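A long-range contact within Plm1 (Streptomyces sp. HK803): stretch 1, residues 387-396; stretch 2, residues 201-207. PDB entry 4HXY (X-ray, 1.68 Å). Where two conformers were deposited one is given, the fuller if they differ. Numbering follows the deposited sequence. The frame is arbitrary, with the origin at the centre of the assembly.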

# COMPACT_ATOMS: atom_id res chain seq x y z
N LEU A 387 5.21 -20.33 -4.31
CA LEU A 387 6.53 -20.96 -4.45
C LEU A 387 7.49 -19.97 -5.13
O LEU A 387 7.08 -19.15 -5.94
CB LEU A 387 6.40 -22.27 -5.22
CG LEU A 387 5.40 -23.26 -4.63
CD1 LEU A 387 5.51 -24.59 -5.36
CD2 LEU A 387 5.63 -23.41 -3.14
N VAL A 388 8.75 -20.02 -4.74
CA VAL A 388 9.71 -19.04 -5.19
C VAL A 388 9.84 -18.96 -6.73
O VAL A 388 9.85 -17.87 -7.28
CB VAL A 388 11.07 -19.21 -4.49
CG1 VAL A 388 12.08 -18.29 -5.14
CG2 VAL A 388 10.93 -18.91 -2.98
N PRO A 389 9.90 -20.11 -7.43
CA PRO A 389 9.95 -19.98 -8.89
C PRO A 389 8.74 -19.25 -9.49
O PRO A 389 8.89 -18.43 -10.41
CB PRO A 389 9.99 -21.44 -9.37
CG PRO A 389 10.51 -22.23 -8.16
CD PRO A 389 9.94 -21.52 -6.99
N ALA A 390 7.56 -19.56 -8.96
CA ALA A 390 6.33 -18.93 -9.44
C ALA A 390 6.34 -17.44 -9.15
O ALA A 390 5.89 -16.63 -9.98
CB ALA A 390 5.12 -19.59 -8.79
N ALA A 391 6.80 -17.06 -7.96
CA ALA A 391 6.83 -15.66 -7.58
C ALA A 391 7.79 -14.87 -8.46
O ALA A 391 7.50 -13.77 -8.93
CB ALA A 391 7.21 -15.52 -6.11
N LEU A 392 8.97 -15.43 -8.67
CA LEU A 392 9.97 -14.75 -9.48
C LEU A 392 9.52 -14.62 -10.94
O LEU A 392 9.82 -13.61 -11.61
CB LEU A 392 11.32 -15.48 -9.37
CG LEU A 392 12.04 -15.30 -8.04
CD1 LEU A 392 13.24 -16.27 -7.93
CD2 LEU A 392 12.50 -13.85 -7.82
N GLN A 393 8.82 -15.62 -11.46
CA GLN A 393 8.29 -15.53 -12.81
C GLN A 393 7.25 -14.42 -12.88
O GLN A 393 7.26 -13.60 -13.80
CB GLN A 393 7.69 -16.84 -13.28
CG GLN A 393 7.05 -16.75 -14.66
CD GLN A 393 8.06 -16.56 -15.76
OE1 GLN A 393 8.78 -17.49 -16.13
NE2 GLN A 393 8.12 -15.34 -16.31
N ALA A 394 6.38 -14.34 -11.87
CA ALA A 394 5.38 -13.28 -11.85
C ALA A 394 6.02 -11.91 -11.72
O ALA A 394 5.54 -10.94 -12.29
CB ALA A 394 4.36 -13.53 -10.71
N MET A 395 7.13 -11.83 -10.97
CA MET A 395 7.88 -10.58 -10.88
C MET A 395 8.36 -10.10 -12.26
O MET A 395 8.17 -8.95 -12.61
CB MET A 395 9.07 -10.73 -9.94
CG MET A 395 9.88 -9.45 -9.81
SD MET A 395 11.42 -9.72 -8.92
CE MET A 395 12.35 -10.62 -10.17
N GLU A 396 8.95 -11.01 -13.02
CA GLU A 396 9.40 -10.70 -14.39
C GLU A 396 8.23 -10.24 -15.26
O GLU A 396 8.34 -9.25 -15.98
CB GLU A 396 10.06 -11.94 -14.99
CG GLU A 396 10.26 -11.92 -16.47
CD GLU A 396 11.05 -13.13 -16.97
OE1 GLU A 396 10.43 -14.07 -17.56
OE2 GLU A 396 12.29 -13.14 -16.75
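Stretch 2 201-207: GHVARRV

The most unusual feature of this contact is an arginine lying flat on a leucine. The guanidinium of Arg 206 has one face over Leu 392, with CZ of Arg 206 3.7 Å from CB of Leu 392. No direct hydrogen bond joins the two stretches. The polar link is made through a water. NH1 of Arg 206 donates to O of water 1 at 2.8 Å, and water 1 in turn donates to the backbone O of Pro 389, with 2.7 Å between the two oxygens. That carbonyl also accepts the helical bond from N of Gln 393, 3.0 Å from O of Pro 389, so it serves two donors.

Stretch 2 is helical throughout, and its helix runs on beyond both ends. Backbone bonds of the i to i+4 kind hold it, such as N of Arg 206 to O of His 202 at 3.1 Å. Phi and psi stay close to -60° and -45° along the whole stretch. In stretch 1 the helix starts at Val 388, with Leu 387 at the N-cap position, and continues past Glu 396. The two N-to-C directions make an angle of 68°, and the signed crossing angle is -68°. The axes come no closer than 10.9 Å. At that spacing the backbones stay apart and side chains fill the gap. The nearest CA pairs are CA of Val 388 with CA of His 202 at 7.7 Å, and CA of Leu 392 with CA of Val 203 at 7.3 Å.

His 202 points toward stretch 1, with chi1 in the m well. Val 388 covers one face of its ring. CG2 of Val 388 stands 3.9 Å from the centroid of the His 202 ring and 18° off the ring normal, a CH-pi contact. The closest atoms of the pair are CG2 of Val 388 and NE2 of His 202, at 3.7 Å. NE2 is also hydrogen-bonded elsewhere in the structure.

Leu 392 touches three residues of stretch 2. Its CD1 lies 3.9 Å from the backbone O of His 202. Its CD2 lies 4.2 Å from CA of Val 203 and 4.3 Å from CG2 of Val 203. Its CB supports the guanidinium already described. Leu 392 is buried and its CA-to-CB bond points toward stretch 2.

Val 203 points sideways, yet its CG2 still reaches the contact. SD of Met 395 packs against CG2 of Val 203 at 3.9 Å, an apolar contact about one turn after Leu 392 and two after Val 388. CE of Met 395 comes to 4.4 Å from CG of Arg 206.

Arg 206 gives the largest covered area, 91 Å² of a total of 380 Å² summed over both sides. Its chi1 is t, while chi2 and chi3 are both p, so the chain is folded rather than extended, and its guanidinium comes to rest over Leu 392. Gln 393 points away and bonds within its own helix, NE2 of Gln 393 donating to OE1 of Glu 396 at 2.9 Å.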

# COMPACT_ATOMS: atom_id res chain seq x y z
N GLY A 201 17.05 -11.53 -1.34
CA GLY A 201 18.03 -12.56 -1.72
C GLY A 201 17.58 -13.37 -2.93
O GLY A 201 18.37 -13.66 -3.83
N HIS A 202 16.30 -13.75 -2.95
CA HIS A 202 15.78 -14.47 -4.11
C HIS A 202 15.89 -13.65 -5.39
O HIS A 202 16.22 -14.17 -6.44
CB HIS A 202 14.31 -14.86 -3.93
CG HIS A 202 14.09 -15.83 -2.82
ND1 HIS A 202 14.77 -17.02 -2.74
CD2 HIS A 202 13.24 -15.80 -1.77
CE1 HIS A 202 14.38 -17.67 -1.65
NE2 HIS A 202 13.45 -16.95 -1.05
N VAL A 203 15.60 -12.37 -5.29
CA VAL A 203 15.68 -11.47 -6.43
C VAL A 203 17.12 -11.32 -6.88
O VAL A 203 17.42 -11.40 -8.07
CB VAL A 203 15.09 -10.10 -6.09
CG1 VAL A 203 15.31 -9.11 -7.23
CG2 VAL A 203 13.58 -10.24 -5.74
N ALA A 204 18.01 -11.16 -5.91
CA ALA A 204 19.46 -11.07 -6.18
C ALA A 204 19.96 -12.28 -6.97
O ALA A 204 20.68 -12.11 -7.96
CB ALA A 204 20.24 -10.94 -4.89
N ARG A 205 19.58 -13.48 -6.54
CA ARG A 205 20.00 -14.71 -7.23
C ARG A 205 19.41 -14.78 -8.65
O ARG A 205 20.06 -15.25 -9.57
CB ARG A 205 19.58 -15.93 -6.42
CG ARG A 205 20.27 -16.08 -5.10
CD ARG A 205 19.78 -17.35 -4.39
NE ARG A 205 20.06 -17.37 -2.95
CZ ARG A 205 19.19 -17.11 -1.97
NH1 ARG A 205 19.60 -17.19 -0.71
NH2 ARG A 205 17.92 -16.79 -2.21
N ARG A 206 18.16 -14.33 -8.80
CA ARG A 206 17.51 -14.32 -10.11
C ARG A 206 18.24 -13.40 -11.08
O ARG A 206 18.50 -13.77 -12.24
CB ARG A 206 16.04 -13.89 -9.98
CG ARG A 206 15.26 -13.74 -11.29
CD ARG A 206 15.41 -14.93 -12.24
NE ARG A 206 14.92 -16.18 -11.68
CZ ARG A 206 13.72 -16.73 -11.92
NH1 ARG A 206 13.42 -17.88 -11.34
NH2 ARG A 206 12.83 -16.17 -12.74
N VAL A 207 18.57 -12.21 -10.61
CA VAL A 207 19.32 -11.23 -11.41
C VAL A 207 20.68 -11.81 -11.79
O VAL A 207 21.10 -11.72 -12.95
CB VAL A 207 19.50 -9.91 -10.64
CG1 VAL A 207 20.44 -8.95 -11.40
CG2 VAL A 207 18.17 -9.27 -10.41
O HOH W 1 10.91 -18.75 -12.24